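Local structure of Tle cognate immunity protein 4 C-terminal domain-containing protein (Pseudomonas aeruginosa PAO1, 4R1D) at the interface of chains B and A. The protein binds the type VI secretion lipase effector Tle4 as its cognate immunity protein, Tli4, and so protects the bacterium from its own toxin. Residues are numbered along the deposited sequence; one frame, centred on the assembly and turned at random. Chains: chain A, Uncharacterized protein; chain B, Uncharacterized protein.

Contact 1: the interface of chains B and A. Residues chain B 87-88, 91; chain A 198, 202, 206, 209, 240.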
loop_
_atom_site.group_PDB
_atom_site.type_symbol
_atom_site.label_atom_id
_atom_site.label_comp_id
_atom_site.label_asym_id
_atom_site.label_seq_id
_atom_site.Cartn_x
_atom_site.Cartn_y
_atom_site.Cartn_z
ATOM N N SER B 87 -18.842 -1.721 1.700
ATOM C CA SER B 87 -18.844 -0.774 2.813
ATOM C C SER B 87 -18.430 -1.456 4.129
ATOM O O SER B 87 -17.768 -0.849 4.969
ATOM C CB SER B 87 -20.193 -0.065 2.932
ATOM O OG SER B 87 -21.155 -0.876 3.588
ATOM N N ILE B 88 -18.794 -2.721 4.300
ATOM C CA ILE B 88 -18.277 -3.486 5.440
ATOM C C ILE B 88 -16.757 -3.594 5.341
ATOM O O ILE B 88 -16.043 -3.407 6.329
ATOM C CB ILE B 88 -18.942 -4.878 5.555
ATOM C CG1 ILE B 88 -20.388 -4.719 6.022
ATOM C CG2 ILE B 88 -18.169 -5.792 6.513
ATOM C CD1 ILE B 88 -21.128 -6.024 6.169
ATOM N N LEU B 91 -15.284 -0.374 6.414
ATOM C CA LEU B 91 -15.447 -0.159 7.849
ATOM C C LEU B 91 -14.357 -0.926 8.610
ATOM O O LEU B 91 -13.652 -0.370 9.463
ATOM C CB LEU B 91 -16.849 -0.592 8.284
ATOM C CG LEU B 91 -17.106 -0.622 9.790
ATOM C CD1 LEU B 91 -16.934 0.775 10.387
ATOM C CD2 LEU B 91 -18.506 -1.165 10.060
ATOM N N PHE A 198 -19.534 7.167 9.478
ATOM C CA PHE A 198 -19.484 6.150 8.438
ATOM C C PHE A 198 -20.603 5.128 8.631
ATOM O O PHE A 198 -21.273 4.743 7.671
ATOM C CB PHE A 198 -18.126 5.448 8.393
ATOM C CG PHE A 198 -17.927 4.612 7.160
ATOM C CD1 PHE A 198 -18.044 3.232 7.211
ATOM C CD2 PHE A 198 -17.660 5.212 5.941
ATOM C CE1 PHE A 198 -17.871 2.465 6.076
ATOM C CE2 PHE A 198 -17.489 4.451 4.797
ATOM C CZ PHE A 198 -17.592 3.071 4.868
ATOM N N MET A 202 -23.651 4.025 6.240
ATOM C CA MET A 202 -23.983 2.665 5.843
ATOM C C MET A 202 -25.465 2.360 6.082
ATOM O O MET A 202 -26.127 1.763 5.224
ATOM C CB MET A 202 -23.116 1.649 6.594
ATOM C CG MET A 202 -21.621 1.753 6.337
ATOM S SD MET A 202 -20.707 0.664 7.468
ATOM C CE MET A 202 -21.058 -0.956 6.775
ATOM N N PHE A 206 -27.916 1.498 2.971
ATOM C CA PHE A 206 -28.216 0.075 2.801
ATOM C C PHE A 206 -29.280 -0.425 3.777
ATOM O O PHE A 206 -29.040 -0.512 4.979
ATOM C CB PHE A 206 -26.940 -0.765 2.954
ATOM C CG PHE A 206 -25.820 -0.343 2.039
ATOM C CD1 PHE A 206 -25.873 -0.620 0.681
ATOM C CD2 PHE A 206 -24.715 0.335 2.536
ATOM C CE1 PHE A 206 -24.851 -0.229 -0.168
ATOM C CE2 PHE A 206 -23.683 0.724 1.696
ATOM C CZ PHE A 206 -23.754 0.445 0.341
ATOM N N MET A 209 -28.339 -3.199 6.190
ATOM C CA MET A 209 -27.431 -2.939 7.311
ATOM C C MET A 209 -28.222 -2.659 8.581
ATOM O O MET A 209 -29.278 -2.030 8.530
ATOM C CB MET A 209 -26.526 -1.732 7.020
ATOM C CG MET A 209 -25.339 -2.012 6.088
ATOM S SD MET A 209 -24.171 -3.229 6.734
ATOM C CE MET A 209 -24.863 -4.737 6.160
ATOM N N THR A 240 -19.547 -6.758 11.602
ATOM C CA THR A 240 -18.354 -6.039 12.040
ATOM C C THR A 240 -18.563 -5.565 13.475
ATOM O O THR A 240 -19.395 -4.699 13.739
ATOM C CB THR A 240 -18.013 -4.865 11.119
ATOM O OG1 THR A 240 -17.800 -5.357 9.789
ATOM C CG2 THR A 240 -16.741 -4.188 11.587
#
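Helix 84-95 of the lipase Tle4, chain B, lies against helix 191-205 of the immunity protein Tli4, chain A, and is also touched by the loop after helix 191-205 and by strands 209-214 and 236-245. B:Ser87, B:Ile88 and B:Leu91, one turn of the chain B helix, face A:Met202. CG of A:Met202 points away from its own carbonyl carbon (chi1 -62°), and the chain runs straight until it bends at chi3 (74°), which turns the methyl CE toward the lipase helix. A:Met202 CE packs against B:Ile88 CG1 at 3.9 Å and also meets the hydroxyl end of B:Ser87, while A:Met202 SD lies 3.9 Å from B:Leu91 CD2; both aliphatic side chains cross the methionine at about a right angle. B:Ser87 CB rests 3.8 Å from A:Phe206 CE2, a ring carbon of the loop residue. B:Leu91 is shared between two elements of chain A: B:Leu91 CB sits 3.9 Å from A:Phe198 CE1, and the B:Leu91 and A:Thr240 side chains run past each other in opposite directions, with B:Leu91 CD2 3.8 Å from A:Thr240 CG2. B:Ile88 CD1 reaches A:Met209 CE, 4.0 Å away, and the CG2 branch of B:Ile88 turns toward the A:Thr240 hydroxyl. The ring of A:Phe198 meets the helix backbone edge-on, A:Phe198 CE1 lying 3.5 Å from B:Ser87 O, which is in the ring plane.

Contact 2: the interface of chains B and A. Residues chain B 397-399, 402; chain A 92, 114-115, 118.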
loop_
_atom_site.group_PDB
_atom_site.type_symbol
_atom_site.label_atom_id
_atom_site.label_comp_id
_atom_site.label_asym_id
_atom_site.label_seq_id
_atom_site.Cartn_x
_atom_site.Cartn_y
_atom_site.Cartn_z
ATOM N N ARG B 397 14.323 5.118 18.853
ATOM C CA ARG B 397 15.588 4.630 18.330
ATOM C C ARG B 397 15.983 5.389 17.077
ATOM O O ARG B 397 17.153 5.431 16.706
ATOM C CB ARG B 397 15.508 3.136 17.997
ATOM C CG ARG B 397 15.207 2.254 19.189
ATOM C CD ARG B 397 15.682 0.837 18.924
ATOM N NE ARG B 397 14.994 0.207 17.796
ATOM C CZ ARG B 397 15.435 -0.888 17.193
ATOM N NH1 ARG B 397 16.573 -1.454 17.593
ATOM N NH2 ARG B 397 14.759 -1.408 16.167
ATOM N N VAL B 398 14.993 5.971 16.414
ATOM C CA VAL B 398 15.239 6.674 15.166
ATOM C C VAL B 398 14.430 7.968 15.175
ATOM O O VAL B 398 13.262 7.983 15.572
ATOM C CB VAL B 398 14.869 5.803 13.941
ATOM C CG1 VAL B 398 13.406 5.359 14.009
ATOM C CG2 VAL B 398 15.145 6.542 12.633
ATOM N N GLY B 399 15.072 9.058 14.765
ATOM C CA GLY B 399 14.408 10.345 14.687
ATOM C C GLY B 399 13.485 10.365 13.491
ATOM O O GLY B 399 13.866 9.919 12.417
ATOM N N ASP B 402 14.873 12.218 10.555
ATOM C CA ASP B 402 16.016 11.467 10.031
ATOM C C ASP B 402 15.504 10.414 9.062
ATOM O O ASP B 402 16.011 10.271 7.958
ATOM C CB ASP B 402 16.766 10.729 11.147
ATOM C CG ASP B 402 17.706 11.622 11.937
ATOM O OD1 ASP B 402 18.062 12.724 11.462
ATOM O OD2 ASP B 402 18.107 11.194 13.043
ATOM N N THR A 92 20.397 7.294 8.921
ATOM C CA THR A 92 19.864 6.106 9.576
ATOM C C THR A 92 20.597 4.841 9.176
ATOM O O THR A 92 21.016 4.672 8.024
ATOM C CB THR A 92 18.348 5.902 9.304
ATOM O OG1 THR A 92 18.125 5.704 7.901
ATOM C CG2 THR A 92 17.543 7.107 9.795
ATOM N N VAL A 114 17.768 2.707 12.982
ATOM C CA VAL A 114 18.273 3.441 14.125
ATOM C C VAL A 114 18.971 4.707 13.612
ATOM O O VAL A 114 19.650 4.675 12.592
ATOM C CB VAL A 114 19.270 2.563 14.915
ATOM C CG1 VAL A 114 20.122 3.401 15.849
ATOM C CG2 VAL A 114 18.521 1.454 15.663
ATOM N N SER A 115 18.795 5.822 14.306
ATOM C CA SER A 115 19.459 7.050 13.876
ATOM C C SER A 115 20.951 6.999 14.172
ATOM O O SER A 115 21.371 6.513 15.217
ATOM C CB SER A 115 18.827 8.289 14.516
ATOM O OG SER A 115 17.685 8.716 13.788
ATOM N N ARG A 118 21.742 8.390 17.336
ATOM C CA ARG A 118 21.115 7.699 18.457
ATOM C C ARG A 118 21.694 6.310 18.686
ATOM O O ARG A 118 21.092 5.496 19.395
ATOM C CB ARG A 118 19.605 7.590 18.241
ATOM C CG ARG A 118 18.917 8.938 18.185
ATOM C CD ARG A 118 17.416 8.798 18.175
ATOM N NE ARG A 118 16.787 10.061 17.812
ATOM C CZ ARG A 118 15.667 10.516 18.351
ATOM N NH1 ARG A 118 15.048 9.810 19.286
ATOM N NH2 ARG A 118 15.167 11.678 17.946
HETATM O O HOH W 1 17.894 11.660 15.636
#
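A:Ser115 points its hydroxyl toward the extended loop B:Arg397 to B:Gly399 that leads into helix 400-421. With OG beside its own backbone N (chi1 -84°), A:Ser115 OG donates to the carboxylate OD2 of B:Asp402 at 2.6 Å, on the anti lone pair, away from the other oxygen. A:Ser115 OG also accepts a hydrogen bond from B:Gly399 N at 2.8 Å, nearly straight, so one hydroxyl is gripped as donor and as acceptor. The backbone A:Ser115 N donates to B:Arg397 O at 2.9 Å, in the carbonyl plane on a lone pair. A:Arg118 extends from CG to NE and lays one guanidinium face over B:Gly399 N, 3.5 Å above the plane and toward the rim. At its edge, A:Arg118 NE bonds water 1 at 2.9 Å, and water 1 reaches B:Asp402 OD2 at 2.6 Å; arginine and aspartate therefore meet through water, and their opposite charges may still attract. A:Val114 sets CG2 over the rim of one face of the B:Arg397 guanidinium, while B:Val398 CG2 touches A:Thr92 CG2 at 3.8 Å. In chain A the site lies at the end of strand 107-115 and the 3-10 turn 116-118, beside the start of strand 92-100; in chain B it lies on the loop into helix 400-421 and that helix's first turn.

Contact 3: the interface of chains B and A. Residues chain B 84-85, 88; chain A 202, 208-209, 231, 238.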
loop_
_atom_site.group_PDB
_atom_site.type_symbol
_atom_site.label_atom_id
_atom_site.label_comp_id
_atom_site.label_asym_id
_atom_site.label_seq_id
_atom_site.Cartn_x
_atom_site.Cartn_y
_atom_site.Cartn_z
ATOM N N LEU B 84 -23.218 -2.984 -0.271
ATOM C CA LEU B 84 -23.196 -3.250 1.165
ATOM C C LEU B 84 -21.892 -3.886 1.664
ATOM O O LEU B 84 -21.296 -3.416 2.634
ATOM C CB LEU B 84 -24.401 -4.113 1.543
ATOM C CG LEU B 84 -24.578 -4.437 3.019
ATOM C CD1 LEU B 84 -26.057 -4.631 3.308
ATOM C CD2 LEU B 84 -23.755 -5.662 3.431
ATOM N N PHE B 85 -21.446 -4.959 1.019
ATOM C CA PHE B 85 -20.264 -5.656 1.501
ATOM C C PHE B 85 -18.991 -4.857 1.295
ATOM O O PHE B 85 -18.065 -4.956 2.090
ATOM C CB PHE B 85 -20.141 -7.049 0.897
ATOM C CG PHE B 85 -20.869 -8.092 1.680
ATOM C CD1 PHE B 85 -20.405 -8.477 2.930
ATOM C CD2 PHE B 85 -22.018 -8.684 1.178
ATOM C CE1 PHE B 85 -21.070 -9.439 3.666
ATOM C CE2 PHE B 85 -22.692 -9.642 1.913
ATOM C CZ PHE B 85 -22.217 -10.020 3.157
ATOM N N ILE B 88 -18.794 -2.721 4.300
ATOM C CA ILE B 88 -18.277 -3.486 5.440
ATOM C C ILE B 88 -16.757 -3.594 5.341
ATOM O O ILE B 88 -16.043 -3.407 6.329
ATOM C CB ILE B 88 -18.942 -4.878 5.555
ATOM C CG1 ILE B 88 -20.388 -4.719 6.022
ATOM C CG2 ILE B 88 -18.169 -5.792 6.513
ATOM C CD1 ILE B 88 -21.128 -6.024 6.169
ATOM N N MET A 202 -23.651 4.025 6.240
ATOM C CA MET A 202 -23.983 2.665 5.843
ATOM C C MET A 202 -25.465 2.360 6.082
ATOM O O MET A 202 -26.127 1.763 5.224
ATOM C CB MET A 202 -23.116 1.649 6.594
ATOM C CG MET A 202 -21.621 1.753 6.337
ATOM S SD MET A 202 -20.707 0.664 7.468
ATOM C CE MET A 202 -21.058 -0.956 6.775
ATOM N N GLY A 208 -30.214 -3.284 4.189
ATOM C CA GLY A 208 -29.776 -4.547 4.752
ATOM C C GLY A 208 -28.801 -4.421 5.912
ATOM O O GLY A 208 -28.463 -5.427 6.536
ATOM N N MET A 209 -28.339 -3.199 6.190
ATOM C CA MET A 209 -27.431 -2.939 7.311
ATOM C C MET A 209 -28.222 -2.659 8.581
ATOM O O MET A 209 -29.278 -2.030 8.530
ATOM C CB MET A 209 -26.526 -1.732 7.020
ATOM C CG MET A 209 -25.339 -2.012 6.088
ATOM S SD MET A 209 -24.171 -3.229 6.734
ATOM C CE MET A 209 -24.863 -4.737 6.160
ATOM N N GLY A 231 -25.068 -7.066 8.523
ATOM C CA GLY A 231 -25.921 -6.868 7.375
ATOM C C GLY A 231 -26.002 -8.015 6.402
ATOM O O GLY A 231 -25.134 -8.880 6.356
ATOM N N GLY A 238 -23.047 -10.530 6.843
ATOM C CA GLY A 238 -21.764 -10.030 7.300
ATOM C C GLY A 238 -21.865 -9.401 8.681
ATOM O O GLY A 238 -22.951 -9.069 9.157
#
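B:Leu84 carries CG opposite its backbone nitrogen (chi1 -177°), and A:Met209 folds at both chi2 (-62°) and chi3 (88°), which together aim the leucine branches and the thioether end at each other. The two side chains, one from the first residue of helix 84-95 of Tle4 and the other from the first residue of strand 209-214 of Tli4, reach tip to tip. The methionine methyl is modelled too near both leucine methyls, so its position and those of the leucine branches are doubtful; the sulfur gives a sounder measure, with A:Met209 SD 3.9 Å from B:Leu84 CG. As modelled, A:Met209 CG lies 3.9 Å from B:Leu84 CD1. B:Leu84 CD1 also leans on the backbone of the preceding glycine, 4.0 Å from A:Gly208 CA. The other branch, CD2, points toward A:Gly231 in strand 225-233 and at the same time sits over the centre of the B:Phe85 ring, 4.1 Å above its plane. That neighbour within the lipase backs the leucine on the side of its CD2 methyl. One turn along the helix, B:Ile88 continues the apolar surface next to A:Met202 and A:Met209. The B:Phe85 ring itself meets strand 236-245 at a residue without a side chain: B:Phe85 CE1 lies 3.7 Å from A:Gly238 CA.

Contact 4: the interface of chains B and A. Residues chain B 64-66; chain A 25-27, 29, 34.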
loop_
_atom_site.group_PDB
_atom_site.type_symbol
_atom_site.label_atom_id
_atom_site.label_comp_id
_atom_site.label_asym_id
_atom_site.label_seq_id
_atom_site.Cartn_x
_atom_site.Cartn_y
_atom_site.Cartn_z
ATOM N N ASN B 64 -2.014 -8.053 7.650
ATOM C CA ASN B 64 -0.848 -7.987 8.532
ATOM C C ASN B 64 -0.030 -9.272 8.365
ATOM O O ASN B 64 -0.579 -10.367 8.372
ATOM C CB ASN B 64 -1.290 -7.782 9.994
ATOM C CG ASN B 64 -0.116 -7.736 10.970
ATOM O OD1 ASN B 64 0.422 -8.778 11.351
ATOM N ND2 ASN B 64 0.269 -6.520 11.406
ATOM N N LYS B 65 1.277 -9.133 8.183
ATOM C CA LYS B 65 2.139 -10.259 7.853
ATOM C C LYS B 65 2.224 -11.283 8.984
ATOM O O LYS B 65 2.319 -12.493 8.731
ATOM C CB LYS B 65 3.536 -9.755 7.465
ATOM C CG LYS B 65 4.451 -10.813 6.906
ATOM C CD LYS B 65 5.895 -10.298 6.780
ATOM C CE LYS B 65 5.969 -9.031 5.975
ATOM N NZ LYS B 65 7.366 -8.684 5.545
ATOM N N ALA B 66 2.171 -10.806 10.224
ATOM C CA ALA B 66 2.233 -11.702 11.387
ATOM C C ALA B 66 0.887 -12.301 11.751
ATOM O O ALA B 66 0.798 -13.502 12.021
ATOM C CB ALA B 66 2.822 -10.981 12.602
ATOM N N ASN A 25 -2.690 -16.578 14.932
ATOM C CA ASN A 25 -1.464 -16.023 14.384
ATOM C C ASN A 25 -1.155 -14.718 15.113
ATOM O O ASN A 25 -1.999 -13.832 15.164
ATOM C CB ASN A 25 -1.625 -15.751 12.888
ATOM C CG ASN A 25 -1.561 -17.015 12.064
ATOM O OD1 ASN A 25 -0.479 -17.482 11.724
ATOM N ND2 ASN A 25 -2.723 -17.592 11.761
ATOM N N ALA A 26 0.043 -14.616 15.679
ATOM C CA ALA A 26 0.398 -13.468 16.508
ATOM C C ALA A 26 1.667 -12.779 16.039
ATOM O O ALA A 26 2.583 -13.412 15.505
ATOM C CB ALA A 26 0.551 -13.879 17.952
ATOM N N GLY A 27 1.720 -11.477 16.286
ATOM C CA GLY A 27 2.912 -10.693 16.045
ATOM C C GLY A 27 3.153 -9.746 17.206
ATOM O O GLY A 27 2.196 -9.260 17.823
ATOM N N TYR A 29 5.741 -6.407 18.603
ATOM C CA TYR A 29 6.532 -5.313 18.062
ATOM C C TYR A 29 7.107 -4.477 19.196
ATOM O O TYR A 29 6.386 -4.094 20.123
ATOM C CB TYR A 29 5.652 -4.429 17.150
ATOM C CG TYR A 29 4.837 -5.229 16.156
ATOM C CD1 TYR A 29 3.621 -5.789 16.524
ATOM C CD2 TYR A 29 5.283 -5.417 14.852
ATOM C CE1 TYR A 29 2.868 -6.528 15.626
ATOM C CE2 TYR A 29 4.526 -6.170 13.932
ATOM C CZ TYR A 29 3.330 -6.714 14.333
ATOM O OH TYR A 29 2.572 -7.448 13.448
ATOM N N ARG A 34 9.040 -5.463 14.413
ATOM C CA ARG A 34 8.663 -6.805 14.837
ATOM C C ARG A 34 9.792 -7.579 15.510
ATOM O O ARG A 34 10.920 -7.596 15.023
ATOM C CB ARG A 34 8.154 -7.604 13.643
ATOM C CG ARG A 34 7.769 -9.034 13.997
ATOM C CD ARG A 34 6.939 -9.653 12.890
ATOM N NE ARG A 34 6.656 -11.055 13.180
ATOM C CZ ARG A 34 6.307 -11.957 12.265
ATOM N NH1 ARG A 34 6.187 -11.599 10.992
ATOM N NH2 ARG A 34 6.075 -13.221 12.626
HETATM O O HOH W 2 0.550 -8.683 14.576
HETATM O O HOH W 3 3.365 -7.786 10.739
#
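Residues A:Asn25, A:Ala26, A:Gly27 and A:Tyr29 follow the extended backbone of strand 23-30, against which B:Ala66 sits in a loop of helical torsions (-84°/-46°) just after strand 62-64. The strand belongs to the Tli4 N-terminal domain family region, and the loop to the alpha/beta hydrolase Tle4. B:Ala66 pushes its methyl between the strand and A:Arg34. The methyl lies over the centre of the guanidinium face, with B:Ala66 CB 3.6 Å from A:Arg34 CZ, and from the strand side A:Gly27 CA presses on B:Ala66 CB at 3.5 Å. A:Arg34 reaches this position because its chain is extended, with CG opposite the backbone nitrogen and no bend before NE. B:Asn64 and A:Tyr29 come from opposite directions, their amide and ring planes nearly perpendicular. The amide B:Asn64 ND2 donates to the phenol OH of A:Tyr29 at 3.2 Å, with that oxygen in the amide plane. Two waters at the edge of the tyrosine ring extend the link: A:Tyr29 OH contacts water 2 at 2.6 Å and water 3 at 2.8 Å. Water 2 continues to the amide oxygen OD1 of B:Asn64, 3.2 Å away, whereas water 3 meets the backbone N of B:Ala66 at 3.3 Å.

Contacts 1 and 3 form one continuous patch, the centres of their C-alpha atoms about 5 Å apart, and share B:Ile88, A:Met202 and A:Met209; both are built on helix 84-95 of chain B. Measured between the same centres, contact 4 lies about 27 Å from contact 1 and 23 Å from contact 2, while contacts 1 and 2 are about 40 Å apart. Contacts 1 and 3 use the C-terminal family region of Tli4, and contacts 2 and 4 its N-terminal region, where the residues described include hydrogen bonds and bridging waters. Tli4 thus grips Tle4 through both regions at widely spaced points, which probably fixes its orientation.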